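Local coordinates for conserved protein with 2 CBS domains (Pyrobaculum aerophilum, PDB 2RIH) that binds AMP through a pair of CBS domains that form a Bateman module, and so probably acts as a sensor or regulator responding to adenine nucleotides, at residues V16-T21 / A28-K33; L60-Q65 / M74-S79; I81-T86 / A93-R98. All coordinates share one frame; numbering follows the deposited sequence.

Contact 1: residues V16-T21 / A28-K33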
loop_
_atom_site.group_PDB
_atom_site.type_symbol
_atom_site.label_atom_id
_atom_site.label_comp_id
_atom_site.label_asym_id
_atom_site.label_seq_id
_atom_site.Cartn_x
_atom_site.Cartn_y
_atom_site.Cartn_z
ATOM N N VAL A 16 3.081 10.994 9.909
ATOM C CA VAL A 16 2.420 10.453 11.076
ATOM C C VAL A 16 3.497 9.859 11.983
ATOM O O VAL A 16 4.197 8.912 11.606
ATOM C CB VAL A 16 1.393 9.362 10.705
ATOM C CG1 VAL A 16 0.881 8.664 11.951
ATOM C CG2 VAL A 16 0.248 9.967 9.930
ATOM N N SER A 17 3.666 10.446 13.160
ATOM C CA SER A 17 4.589 9.895 14.133
ATOM C C SER A 17 3.910 9.780 15.486
ATOM O O SER A 17 3.075 10.601 15.841
ATOM C CB SER A 17 5.870 10.730 14.234
ATOM O OG SER A 17 5.606 12.017 14.752
ATOM N N LEU A 18 4.275 8.733 16.216
ATOM C CA LEU A 18 3.772 8.489 17.549
ATOM C C LEU A 18 4.962 8.077 18.413
ATOM O O LEU A 18 5.956 7.570 17.892
ATOM C CB LEU A 18 2.712 7.382 17.539
ATOM C CG LEU A 18 1.397 7.630 16.787
ATOM C CD1 LEU A 18 1.514 7.264 15.296
ATOM C CD2 LEU A 18 0.278 6.844 17.432
ATOM N N PRO A 19 4.885 8.322 19.732
ATOM C CA PRO A 19 5.963 7.798 20.572
ATOM C C PRO A 19 6.037 6.268 20.521
ATOM O O PRO A 19 5.038 5.594 20.234
ATOM C CB PRO A 19 5.619 8.303 21.979
ATOM C CG PRO A 19 4.199 8.734 21.926
ATOM C CD PRO A 19 3.883 9.077 20.501
ATOM N N GLU A 20 7.229 5.747 20.784
ATOM C CA GLU A 20 7.509 4.310 20.736
ATOM C C GLU A 20 6.648 3.428 21.652
ATOM O O GLU A 20 6.627 2.210 21.478
ATOM C CB GLU A 20 8.995 4.061 21.033
ATOM C CG GLU A 20 9.497 4.605 22.371
ATOM C CD GLU A 20 10.940 4.229 22.633
ATOM O OE1 GLU A 20 11.751 5.125 22.910
ATOM O OE2 GLU A 20 11.268 3.032 22.546
ATOM N N THR A 21 5.965 4.043 22.617
ATOM C CA THR A 21 5.054 3.355 23.541
ATOM C C THR A 21 3.629 3.210 22.991
ATOM O O THR A 21 2.765 2.621 23.648
ATOM C CB THR A 21 4.944 4.140 24.867
ATOM O OG1 THR A 21 4.708 5.522 24.572
ATOM C CG2 THR A 21 6.221 4.016 25.691
ATOM N N ALA A 28 -3.051 2.801 14.164
ATOM C CA ALA A 28 -4.139 2.649 13.201
ATOM C C ALA A 28 -5.048 3.869 13.127
ATOM O O ALA A 28 -5.449 4.270 12.041
ATOM C CB ALA A 28 -4.961 1.401 13.520
ATOM N N THR A 29 -5.367 4.452 14.280
ATOM C CA THR A 29 -6.234 5.635 14.350
ATOM C C THR A 29 -5.592 6.836 13.651
ATOM O O THR A 29 -6.234 7.510 12.827
ATOM C CB THR A 29 -6.573 5.984 15.817
ATOM O OG1 THR A 29 -7.287 4.887 16.407
ATOM C CG2 THR A 29 -7.413 7.271 15.920
ATOM N N GLU A 30 -4.318 7.077 13.943
ATOM C CA GLU A 30 -3.616 8.210 13.348
ATOM C C GLU A 30 -3.415 8.044 11.847
ATOM O O GLU A 30 -3.563 9.001 11.092
ATOM C CB GLU A 30 -2.281 8.459 14.047
ATOM C CG GLU A 30 -2.410 8.828 15.508
ATOM C CD GLU A 30 -3.384 9.960 15.766
ATOM O OE1 GLU A 30 -4.229 9.818 16.674
ATOM O OE2 GLU A 30 -3.304 10.985 15.067
ATOM N N LEU A 31 -3.090 6.829 11.416
ATOM C CA LEU A 31 -2.963 6.534 9.985
ATOM C C LEU A 31 -4.297 6.695 9.244
ATOM O O LEU A 31 -4.345 7.272 8.153
ATOM C CB LEU A 31 -2.429 5.119 9.772
ATOM C CG LEU A 31 -0.949 4.852 10.073
ATOM C CD1 LEU A 31 -0.657 3.381 9.805
ATOM C CD2 LEU A 31 -0.035 5.767 9.247
ATOM N N ALA A 32 -5.373 6.173 9.829
ATOM C CA ALA A 32 -6.712 6.280 9.240
ATOM C C ALA A 32 -7.116 7.745 9.062
ATOM O O ALA A 32 -7.610 8.134 8.008
ATOM C CB ALA A 32 -7.745 5.552 10.112
ATOM N N LYS A 33 -6.891 8.531 10.114
ATOM C CA LYS A 33 -7.158 9.974 10.146
ATOM C C LYS A 33 -6.419 10.771 9.060
ATOM O O LYS A 33 -7.008 11.616 8.383
ATOM C CB LYS A 33 -6.775 10.485 11.540
ATOM C CG LYS A 33 -6.764 11.990 11.759
ATOM C CD LYS A 33 -6.501 12.248 13.243
ATOM C CE LYS A 33 -5.681 13.492 13.500
ATOM N NZ LYS A 33 -5.068 13.427 14.872
#

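Contact 2: residues L60-Q65 / M74-S79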
loop_
_atom_site.group_PDB
_atom_site.type_symbol
_atom_site.label_atom_id
_atom_site.label_comp_id
_atom_site.label_asym_id
_atom_site.label_seq_id
_atom_site.Cartn_x
_atom_site.Cartn_y
_atom_site.Cartn_z
ATOM N N LEU A 60 -2.280 -5.206 9.317
ATOM C CA LEU A 60 -2.978 -6.280 8.624
ATOM C C LEU A 60 -2.573 -7.639 9.212
ATOM O O LEU A 60 -3.425 -8.472 9.528
ATOM C CB LEU A 60 -2.641 -6.233 7.123
ATOM C CG LEU A 60 -3.356 -7.181 6.162
ATOM C CD1 LEU A 60 -4.737 -6.647 5.842
ATOM C CD2 LEU A 60 -2.552 -7.345 4.861
ATOM N N ARG A 61 -1.263 -7.849 9.340
ATOM C CA ARG A 61 -0.723 -9.087 9.905
ATOM C C ARG A 61 -1.183 -9.290 11.350
ATOM O O ARG A 61 -1.478 -10.418 11.765
ATOM C CB ARG A 61 0.809 -9.088 9.827
ATOM C CG ARG A 61 1.468 -10.290 10.506
ATOM C CD ARG A 61 2.991 -10.267 10.386
ATOM N NE ARG A 61 3.554 -8.959 10.713
ATOM C CZ ARG A 61 3.675 -8.459 11.941
ATOM N NH1 ARG A 61 4.201 -7.250 12.099
ATOM N NH2 ARG A 61 3.271 -9.146 13.011
ATOM N N ALA A 62 -1.247 -8.196 12.110
ATOM C CA ALA A 62 -1.715 -8.208 13.496
ATOM C C ALA A 62 -3.146 -8.726 13.595
ATOM O O ALA A 62 -3.457 -9.545 14.456
ATOM C CB ALA A 62 -1.626 -6.796 14.091
ATOM N N VAL A 63 -4.004 -8.230 12.709
ATOM C CA VAL A 63 -5.390 -8.663 12.593
ATOM C C VAL A 63 -5.457 -10.168 12.262
ATOM O O VAL A 63 -6.137 -10.921 12.946
ATOM C CB VAL A 63 -6.133 -7.836 11.501
ATOM C CG1 VAL A 63 -7.516 -8.409 11.204
ATOM C CG2 VAL A 63 -6.239 -6.372 11.911
ATOM N N ALA A 64 -4.731 -10.586 11.224
ATOM C CA ALA A 64 -4.676 -11.993 10.794
ATOM C C ALA A 64 -4.260 -12.937 11.926
ATOM O O ALA A 64 -4.770 -14.057 12.021
ATOM C CB ALA A 64 -3.718 -12.152 9.586
ATOM N N GLN A 65 -3.355 -12.468 12.787
ATOM C CA GLN A 65 -2.834 -13.261 13.903
ATOM C C GLN A 65 -3.637 -13.119 15.199
ATOM O O GLN A 65 -3.307 -13.746 16.201
ATOM C CB GLN A 65 -1.372 -12.898 14.161
ATOM C CG GLN A 65 -0.431 -13.339 13.041
ATOM C CD GLN A 65 0.986 -12.833 13.225
ATOM O OE1 GLN A 65 1.281 -12.102 14.169
ATOM N NE2 GLN A 65 1.870 -13.212 12.314
ATOM N N MET A 74 5.168 -1.493 19.152
ATOM C CA MET A 74 6.598 -1.754 18.920
ATOM C C MET A 74 6.920 -3.201 18.516
ATOM O O MET A 74 7.708 -3.408 17.589
ATOM C CB MET A 74 7.467 -1.310 20.112
ATOM C CG MET A 74 8.984 -1.430 19.855
ATOM S SD MET A 74 9.580 -0.488 18.420
ATOM C CE MET A 74 9.683 1.142 19.154
ATOM N N PRO A 75 6.345 -4.207 19.210
ATOM C CA PRO A 75 6.575 -5.591 18.772
ATOM C C PRO A 75 6.188 -5.911 17.312
ATOM O O PRO A 75 6.722 -6.851 16.751
ATOM C CB PRO A 75 5.728 -6.416 19.750
ATOM C CG PRO A 75 5.634 -5.571 20.966
ATOM C CD PRO A 75 5.539 -4.161 20.445
ATOM N N ILE A 76 5.280 -5.154 16.701
ATOM C CA ILE A 76 4.932 -5.404 15.294
ATOM C C ILE A 76 5.688 -4.466 14.342
ATOM O O ILE A 76 5.536 -4.555 13.125
ATOM C CB ILE A 76 3.405 -5.347 15.038
ATOM C CG1 ILE A 76 2.851 -3.919 15.107
ATOM C CG2 ILE A 76 2.682 -6.252 16.018
ATOM C CD1 ILE A 76 1.493 -3.770 14.466
ATOM N N ALA A 77 6.505 -3.587 14.915
ATOM C CA ALA A 77 7.230 -2.561 14.170
ATOM C C ALA A 77 8.470 -3.102 13.458
ATOM O O ALA A 77 8.973 -4.182 13.773
ATOM C CB ALA A 77 7.618 -1.426 15.121
ATOM N N ASN A 78 8.957 -2.327 12.496
ATOM C CA ASN A 78 10.142 -2.667 11.717
ATOM C C ASN A 78 11.168 -1.557 11.835
ATOM O O ASN A 78 10.826 -0.427 12.166
ATOM C CB ASN A 78 9.768 -2.838 10.245
ATOM C CG ASN A 78 8.718 -3.894 10.038
ATOM O OD1 ASN A 78 8.951 -5.069 10.308
ATOM N ND2 ASN A 78 7.551 -3.485 9.573
ATOM N N SER A 79 12.427 -1.884 11.561
ATOM C CA SER A 79 13.497 -0.889 11.566
ATOM C C SER A 79 13.262 0.118 10.440
ATOM O O SER A 79 12.855 -0.275 9.344
ATOM C CB SER A 79 14.858 -1.556 11.396
ATOM O OG SER A 79 15.893 -0.653 11.710
#

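Contact 3: residues I81-T86 / A93-R98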
loop_
_atom_site.group_PDB
_atom_site.type_symbol
_atom_site.label_atom_id
_atom_site.label_comp_id
_atom_site.label_asym_id
_atom_site.label_seq_id
_atom_site.Cartn_x
_atom_site.Cartn_y
_atom_site.Cartn_z
ATOM N N ILE A 81 13.699 2.177 7.267
ATOM C CA ILE A 81 14.482 2.267 6.045
ATOM C C ILE A 81 14.392 3.724 5.588
ATOM O O ILE A 81 13.316 4.214 5.228
ATOM C CB ILE A 81 13.975 1.321 4.925
ATOM C CG1 ILE A 81 13.924 -0.144 5.409
ATOM C CG2 ILE A 81 14.855 1.465 3.659
ATOM C CD1 ILE A 81 15.220 -0.679 6.058
ATOM N N THR A 82 15.524 4.412 5.613
ATOM C CA THR A 82 15.534 5.850 5.421
ATOM C C THR A 82 16.248 6.313 4.157
ATOM O O THR A 82 17.110 5.621 3.618
ATOM C CB THR A 82 16.220 6.564 6.606
ATOM O OG1 THR A 82 17.596 6.185 6.645
ATOM C CG2 THR A 82 15.551 6.212 7.946
ATOM N N VAL A 83 15.863 7.505 3.709
ATOM C CA VAL A 83 16.612 8.259 2.706
ATOM C C VAL A 83 16.756 9.679 3.219
ATOM O O VAL A 83 16.049 10.088 4.135
ATOM C CB VAL A 83 15.918 8.277 1.318
ATOM C CG1 VAL A 83 15.891 6.881 0.727
ATOM C CG2 VAL A 83 14.507 8.870 1.412
ATOM N N LEU A 84 17.690 10.419 2.634
ATOM C CA LEU A 84 17.873 11.828 2.958
ATOM C C LEU A 84 16.877 12.679 2.181
ATOM O O LEU A 84 16.476 12.315 1.077
ATOM C CB LEU A 84 19.302 12.285 2.635
ATOM C CG LEU A 84 20.434 11.674 3.454
ATOM C CD1 LEU A 84 21.774 11.964 2.779
ATOM C CD2 LEU A 84 20.418 12.196 4.902
ATOM N N ASP A 85 16.470 13.803 2.775
ATOM C CA ASP A 85 15.627 14.800 2.104
ATOM C C ASP A 85 16.286 15.374 0.832
ATOM O O ASP A 85 15.598 15.848 -0.080
ATOM C CB ASP A 85 15.233 15.936 3.073
ATOM C CG ASP A 85 16.436 16.639 3.712
ATOM O OD1 ASP A 85 17.570 16.118 3.663
ATOM O OD2 ASP A 85 16.234 17.725 4.290
ATOM N N THR A 86 17.613 15.298 0.785
ATOM C CA THR A 86 18.424 15.759 -0.338
ATOM C C THR A 86 18.776 14.670 -1.369
ATOM O O THR A 86 19.391 14.969 -2.394
ATOM C CB THR A 86 19.759 16.322 0.185
ATOM O OG1 THR A 86 20.372 15.345 1.035
ATOM C CG2 THR A 86 19.535 17.620 0.968
ATOM N N ALA A 93 13.169 5.038 -4.666
ATOM C CA ALA A 93 12.595 3.972 -5.478
ATOM C C ALA A 93 13.399 2.683 -5.347
ATOM O O ALA A 93 12.832 1.617 -5.139
ATOM C CB ALA A 93 12.525 4.393 -6.945
ATOM N N GLU A 94 14.720 2.793 -5.470
ATOM C CA GLU A 94 15.606 1.639 -5.334
ATOM C C GLU A 94 15.500 0.997 -3.945
ATOM O O GLU A 94 15.379 -0.228 -3.834
ATOM C CB GLU A 94 17.054 2.035 -5.649
ATOM C CG GLU A 94 17.975 0.861 -5.948
ATOM C CD GLU A 94 17.487 -0.008 -7.104
ATOM O OE1 GLU A 94 16.822 0.512 -8.037
ATOM O OE2 GLU A 94 17.774 -1.224 -7.077
ATOM N N LYS A 95 15.518 1.809 -2.892
ATOM C CA LYS A 95 15.336 1.280 -1.533
ATOM C C LYS A 95 13.984 0.576 -1.374
ATOM O O LYS A 95 13.903 -0.470 -0.736
ATOM C CB LYS A 95 15.504 2.366 -0.454
ATOM C CG LYS A 95 16.960 2.706 -0.140
ATOM C CD LYS A 95 17.231 2.744 1.359
ATOM C CE LYS A 95 18.716 2.944 1.672
ATOM N NZ LYS A 95 19.088 2.432 3.040
ATOM N N MET A 96 12.927 1.139 -1.954
ATOM C CA MET A 96 11.622 0.486 -1.916
ATOM C C MET A 96 11.680 -0.866 -2.616
ATOM O O MET A 96 11.193 -1.858 -2.083
ATOM C CB MET A 96 10.541 1.347 -2.571
ATOM C CG MET A 96 10.107 2.505 -1.736
ATOM S SD MET A 96 8.870 3.484 -2.578
ATOM C CE MET A 96 9.066 5.009 -1.664
ATOM N N ARG A 97 12.276 -0.889 -3.809
ATOM C CA ARG A 97 12.408 -2.114 -4.605
ATOM C C ARG A 97 13.234 -3.177 -3.886
ATOM O O ARG A 97 12.822 -4.336 -3.791
ATOM C CB ARG A 97 13.046 -1.815 -5.978
ATOM C CG ARG A 97 13.368 -3.073 -6.805
ATOM C CD ARG A 97 13.793 -2.769 -8.249
ATOM N NE ARG A 97 15.239 -2.610 -8.429
ATOM C CZ ARG A 97 16.120 -3.609 -8.554
ATOM N NH1 ARG A 97 15.739 -4.880 -8.500
ATOM N NH2 ARG A 97 17.407 -3.333 -8.726
ATOM N N ARG A 98 14.399 -2.776 -3.387
ATOM C CA ARG A 98 15.347 -3.717 -2.783
ATOM C C ARG A 98 14.927 -4.224 -1.405
ATOM O O ARG A 98 15.338 -5.302 -1.003
ATOM C CB ARG A 98 16.757 -3.111 -2.722
ATOM C CG ARG A 98 17.364 -2.740 -4.079
ATOM C CD ARG A 98 17.275 -3.867 -5.108
ATOM N NE ARG A 98 17.650 -5.177 -4.564
ATOM C CZ ARG A 98 18.864 -5.715 -4.599
ATOM N NH1 ARG A 98 19.894 -5.072 -5.159
ATOM N NH2 ARG A 98 19.059 -6.918 -4.065
#

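Contact 1: residues V16-T21 / A28-K33
Val-16 and Leu-18 look across at Glu-30 and Leu-31 where strand 16-19 runs nearly antiparallel to the 28-33 part of helix 24-34, the axes of these two short pieces approaching to 8.9 Å at 163°. These are the first two elements of the beta-alpha-beta unit of the first CBS domain; the chain then returns as strand 38-43, parallel to 16-19. Not one hydrogen bond crosses between the segments, and aliphatic carbon does the holding. Val-16 points at the helix with CG1 anti to its own backbone N (chi1 171°), and that methyl meets Glu-30 CB at 3.8 Å. The same CG1 lies 4.1 Å from Leu-31 CD2, the leucine reaching in with one branch although its CB does not aim at the strand. Leu-18, one strand repeat further on, lays CD2 3.9 Å from Glu-30 CG. Glu-30 gives the strand its methylenes, CB and CG, while a bend at chi2 (-51°) turns the carboxylate away. Leu-31 also packs on Leu-60 of the second subunit. Val-16 is one of the residues that bind AMP, and Gly-37 and Leu-38 of the same site lie close to Leu-31. The departing carboxylate is taken up nearly one helical turn on, where Lys-33 NZ bonds to Glu-30 OE2 at 3.0 Å through the oxygen's syn lone pair, in a salt bridge.

Contact 2: residues L60-Q65 / M74-S79
Arg-61 and Ala-62, neighbours on helix 56-64, both face Ile-76, which ends the short 3-10 segment 74-76. The CA atoms of Ala-62 and Ile-76 stand 7.4 Å apart. The polar part belongs to Arg-61, in the conformer described here, one of two. Its chain leaves the helix extended, with CG anti to the backbone N (chi1 175°), and then bends at chi3 (47°) to bring NH1 to 3.2 Å from Ile-76 O. That carbonyl oxygen sits at the edge of the guanidinium, near its plane, and the same NH1 is 3.6 Å from Ile-76 CB. Gln-65 OE1 also lies at the guanidinium edge, in its plane. Asp-58 OD1 makes a long, weak ion pair with Arg-61 NH1 and accepts a hydrogen bond from Asn-78 ND2. Arg-61, Asp-58 and Asn-78 all belong to one AMP site, so this contact probably lines part of it.

The apolar part is small: Ile-76 CD1 comes to 4.4 Å from Ala-62 CB, and Leu-67 of the intervening loop packs on both residues. Segment 74-79 belongs to the linker from helix 56-64 to strand 82-84, with Met-74 and Ala-77 resting on strand 50-55, while Leu-60 and Val-63 of the helix pack against the second subunit.

Contact 3: residues I81-T86 / A93-R98
Lys-95 carries the helix side of this contact, laying its aliphatic chain over Ile-81, Thr-82 and Val-83. The closest pair of CA atoms, Ile-81 and Lys-95, is 7.7 Å apart, and the lysine spans that gap.

The apolar touching is concentrated at one methylene. Ile-81 points at the helix and offers CG2, which lies 3.5 Å from Lys-95 CD; the two side chains cross at a slant. Val-83, two residues on and facing the same way, adds CG1 more loosely, 4.4 Å from the same CD. Between them Thr-82 turns its side chain from the helix and presents its carbonyl instead. A bend at chi2 (-133°) carries the end of the lysine toward this group, so that Thr-82 O has Lys-95 CD and CE both at 3.7 Å and Lys-95 NZ at 3.8 Å. The ammonium therefore skirts the strand backbone, and no hydrogen bond links the two segments.

Charge pairing stays within the helix. In the conformer of Arg-97 described here, one of two, NH2 reaches Glu-94 OE2 at 2.7 Å, a salt bridge whose hydrogen bond is weak, with an N-H...O angle of 121°.

Behind the contact, Met-96 turns from the strand to pack on helix 119-123 and on Phe-124 of the second subunit. Ile-81 is an AMP-binding residue, and its backbone and that of Val-83 bond to Val-105. Strand 82-84, helix 89-99 and strand 103-107 make up the beta-alpha-beta unit of the second CBS domain.

In the fold
Contacts 1 and 3 occupy the equivalent strand-helix junction of the two CBS domains, on opposite sides of the chain's centre, with their own centres about 22 Å apart and their nearest atoms about 12 Å apart. Contact 2 sets the end of helix 56-64 against the loop that leads to strand 82-84: segment 74-79 runs on almost directly into 81-86, yet the centre of contact 2 is about 22 Å from that of contact 3. It is nearer to contact 1, about 14 Å between centres, and touches it where Glu-20 CB meets Met-74 CE at 3.5 Å. Two AMP sites are involved: Val-16 serves one, whereas Arg-61, Asn-78 and Ile-81 serve the other, joining contacts 2 and 3. All three contacts also reach the second subunit.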